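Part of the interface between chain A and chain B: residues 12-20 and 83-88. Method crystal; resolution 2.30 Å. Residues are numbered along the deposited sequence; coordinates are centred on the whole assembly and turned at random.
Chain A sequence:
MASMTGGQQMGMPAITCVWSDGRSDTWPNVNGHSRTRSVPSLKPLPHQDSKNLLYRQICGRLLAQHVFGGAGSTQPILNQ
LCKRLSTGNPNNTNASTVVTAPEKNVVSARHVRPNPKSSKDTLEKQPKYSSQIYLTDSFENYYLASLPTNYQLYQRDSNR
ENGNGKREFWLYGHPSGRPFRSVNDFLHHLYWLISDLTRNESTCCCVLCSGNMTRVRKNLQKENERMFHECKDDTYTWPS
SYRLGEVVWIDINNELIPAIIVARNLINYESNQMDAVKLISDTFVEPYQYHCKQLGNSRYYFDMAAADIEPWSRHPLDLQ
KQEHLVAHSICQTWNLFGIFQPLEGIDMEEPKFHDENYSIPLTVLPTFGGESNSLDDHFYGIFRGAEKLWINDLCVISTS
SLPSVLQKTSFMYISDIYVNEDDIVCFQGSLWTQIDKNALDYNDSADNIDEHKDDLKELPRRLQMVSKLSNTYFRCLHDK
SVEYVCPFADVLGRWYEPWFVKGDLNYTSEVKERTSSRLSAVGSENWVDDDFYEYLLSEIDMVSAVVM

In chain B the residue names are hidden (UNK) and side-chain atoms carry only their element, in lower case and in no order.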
# COMPACT_ATOMS: atom_id res chain seq x y z
N MET A 12 7.71 13.76 24.60
CA MET A 12 6.24 13.89 24.39
C MET A 12 5.93 14.91 23.30
O MET A 12 5.70 16.08 23.59
CB MET A 12 5.55 14.30 25.70
CG MET A 12 5.78 13.33 26.86
SD MET A 12 4.57 12.00 26.92
CE MET A 12 3.11 12.89 27.45
N PRO A 13 5.94 14.47 22.04
CA PRO A 13 5.69 15.41 20.93
C PRO A 13 4.29 16.00 21.02
O PRO A 13 3.30 15.29 21.21
CB PRO A 13 5.87 14.54 19.68
CG PRO A 13 6.69 13.37 20.13
CD PRO A 13 6.27 13.12 21.55
N ALA A 14 4.21 17.32 20.86
CA ALA A 14 2.96 18.06 20.96
C ALA A 14 2.53 18.51 19.57
O ALA A 14 3.31 19.15 18.85
CB ALA A 14 3.12 19.26 21.89
N ILE A 15 1.29 18.19 19.20
CA ILE A 15 0.77 18.43 17.86
C ILE A 15 -0.14 19.65 17.89
O ILE A 15 -0.96 19.81 18.80
CB ILE A 15 0.02 17.19 17.33
CG1 ILE A 15 0.99 16.03 17.11
CG2 ILE A 15 -0.71 17.51 16.03
CD1 ILE A 15 0.32 14.69 16.90
N THR A 16 -0.01 20.50 16.87
CA THR A 16 -0.87 21.66 16.70
C THR A 16 -1.42 21.67 15.28
O THR A 16 -0.74 21.26 14.33
CB THR A 16 -0.13 22.98 16.97
OG1 THR A 16 0.57 22.89 18.22
CG2 THR A 16 -1.10 24.15 17.03
N CYS A 17 -2.65 22.15 15.13
CA CYS A 17 -3.28 22.26 13.82
C CYS A 17 -2.87 23.57 13.16
O CYS A 17 -2.93 24.64 13.77
CB CYS A 17 -4.80 22.19 13.95
SG CYS A 17 -5.43 20.55 14.34
N VAL A 18 -2.46 23.49 11.89
CA VAL A 18 -2.08 24.68 11.15
C VAL A 18 -3.30 25.55 10.88
O VAL A 18 -3.23 26.79 10.97
CB VAL A 18 -1.36 24.29 9.84
CG1 VAL A 18 -1.21 25.49 8.92
CG2 VAL A 18 0.01 23.70 10.16
N TRP A 19 -4.43 24.94 10.53
CA TRP A 19 -5.65 25.68 10.23
C TRP A 19 -6.84 24.95 10.83
O TRP A 19 -6.77 23.77 11.19
CB TRP A 19 -5.84 25.85 8.71
CG TRP A 19 -6.56 24.71 8.06
CD1 TRP A 19 -6.04 23.49 7.73
CD2 TRP A 19 -7.93 24.69 7.65
NE1 TRP A 19 -7.01 22.71 7.14
CE2 TRP A 19 -8.18 23.42 7.08
CE3 TRP A 19 -8.97 25.62 7.70
CZ2 TRP A 19 -9.43 23.06 6.57
CZ3 TRP A 19 -10.21 25.26 7.20
CH2 TRP A 19 -10.43 23.99 6.64
N SER A 20 -7.95 25.68 10.94
CA SER A 20 -9.16 25.15 11.57
C SER A 20 -10.38 25.79 10.94
O SER A 20 -10.41 27.00 10.69
CB SER A 20 -9.16 25.40 13.08
OG SER A 20 -10.46 25.24 13.62
N UNK B 83 1.74 18.30 5.18
CA UNK B 83 0.64 18.14 6.11
C UNK B 83 0.42 19.46 6.85
O UNK B 83 1.35 20.22 7.08
c UNK B 83 -0.14 15.10 5.84
c UNK B 83 0.17 13.90 4.96
n UNK B 83 -1.02 13.47 4.16
c UNK B 83 1.13 15.65 6.49
c UNK B 83 0.90 17.01 7.12
N UNK B 84 -0.84 19.71 7.20
CA UNK B 84 -1.20 20.91 7.96
C UNK B 84 -1.01 20.66 9.45
O UNK B 84 -1.95 20.71 10.25
o UNK B 84 -1.93 22.40 5.63
c UNK B 84 -2.64 21.32 7.64
c UNK B 84 -2.82 21.78 6.21
n UNK B 84 -3.98 21.48 5.64
N UNK B 85 0.23 20.39 9.83
CA UNK B 85 0.55 19.93 11.18
C UNK B 85 1.86 20.57 11.63
O UNK B 85 2.82 20.68 10.86
c UNK B 85 0.64 18.39 11.24
c UNK B 85 1.97 17.89 10.67
c UNK B 85 0.46 17.90 12.68
c UNK B 85 0.17 16.42 12.78
N UNK B 86 1.89 21.00 12.90
CA UNK B 86 3.10 21.46 13.57
C UNK B 86 3.35 20.56 14.76
O UNK B 86 2.44 20.32 15.56
n UNK B 86 3.13 26.07 17.45
c UNK B 86 2.96 22.92 14.02
c UNK B 86 3.31 24.73 16.82
c UNK B 86 3.89 24.82 15.41
c UNK B 86 4.16 23.44 14.82
N UNK B 87 4.58 20.06 14.88
CA UNK B 87 4.95 19.16 15.97
C UNK B 87 6.22 19.69 16.61
O UNK B 87 7.21 19.97 15.92
c UNK B 87 5.16 17.71 15.47
c UNK B 87 5.41 16.78 16.66
c UNK B 87 4.11 15.88 14.03
c UNK B 87 3.94 17.25 14.67
N UNK B 88 6.20 19.82 17.94
CA UNK B 88 7.36 20.29 18.68
C UNK B 88 7.95 19.17 19.53
O UNK B 88 7.55 18.96 20.67
o UNK B 88 5.52 24.81 19.31
c UNK B 88 6.34 23.92 19.62
c UNK B 88 6.36 22.64 18.82
o UNK B 88 7.14 24.04 20.57
c UNK B 88 6.99 21.48 19.57
O HOH W 1 -5.00 21.81 10.32

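Position 83 of chain B carries five side-chain atoms, four carbons in an unbranched row ending in a nitrogen, and none of them touches the chain A stretch. That pattern is lysine. The CA-to-CB bond of K83(B) points sideways and the end of the chain leads away.

At position 84 there are two carbons, the second bearing one oxygen and one nitrogen. The first of them, CB, lies 3.9 Å from CB of V18(A), and the side chain also reaches the indole of W19(A). The shape alone would also suit aspartate, but one terminal atom is a nitrogen, so it is asparagine. ND2 of N84(B) sits 3.6 Å from CD1 of W19(A), in an oblique position relative to the ring, and is hydrogen-bonded elsewhere in the structure. The backbone of N84(B) also takes part, since its O accepts a hydrogen bond from N of V18(A) at 3.3 Å.

Position 85 shows four carbons, forked at the first, with one arm two carbons long, whose end lies against I15(A). This is a beta-branched aliphatic chain, and the uneven arms identify isoleucine rather than valine, which has one carbon fewer, or leucine, which forks one carbon later. The end of the longer arm comes nearer to chain A, with CD1 of I85(B) 3.5 Å from CG2 of I15(A). Its backbone N lies 3.3 Å from CG2 of V18(A).

Position 86 again has four carbons in a row closed by a nitrogen, and the row passes close to the side chain of T16(A), so it is a second lysine by its atoms. K86(B) lies on the same face of the sheet as T16(A), and its CE approaches OG1 of T16(A) to 3.6 Å.

Position 87 repeats the forked four-carbon pattern with one two-carbon arm; its carbons lie against P13(A) and I15(A). It is therefore isoleucine by its branching. I87(B) packs its CG2 at 3.8 Å from CB of P13(A) and its CG1 at 4.0 Å from CG1 of I15(A).

Position 88 has three carbons, the third carrying two oxygens, and meets A14(A) through its backbone. The side chain defines glutamate. N of E88(B) donates to O of A14(A) at 3.1 Å. NZ of K86(B) and OE2 of E88(B), 3.3 Å apart, form a salt bridge within chain B whose hydrogen bond is weak.

The contact is a two-stranded antiparallel pairing, in which I15(A) faces I87(B), T16(A) faces K86(B) and C17(A) faces I85(B). T16(A) and K86(B) form the hydrogen-bonded pair, with N of T16(A) 2.8 Å from O of K86(B) and N of K86(B) 3.0 Å from O of T16(A). The bonds at A14(A) and V18(A) extend this ladder in both directions. Alternation along the strands divides the side chains: I15(A), I85(B) and I87(B) gather on one face in an apolar cluster, while T16(A) and K86(B) occupy the other. At the V18(A) end of the ladder, a water lies 2.8 Å from O of W19(A) and 3.2 Å from O of N84(B), within reach of both. Backbone hydrogen bonds thus join the strands, and the isoleucines pack on one face of the pairing.

Chain B 83-88: KNIKIE
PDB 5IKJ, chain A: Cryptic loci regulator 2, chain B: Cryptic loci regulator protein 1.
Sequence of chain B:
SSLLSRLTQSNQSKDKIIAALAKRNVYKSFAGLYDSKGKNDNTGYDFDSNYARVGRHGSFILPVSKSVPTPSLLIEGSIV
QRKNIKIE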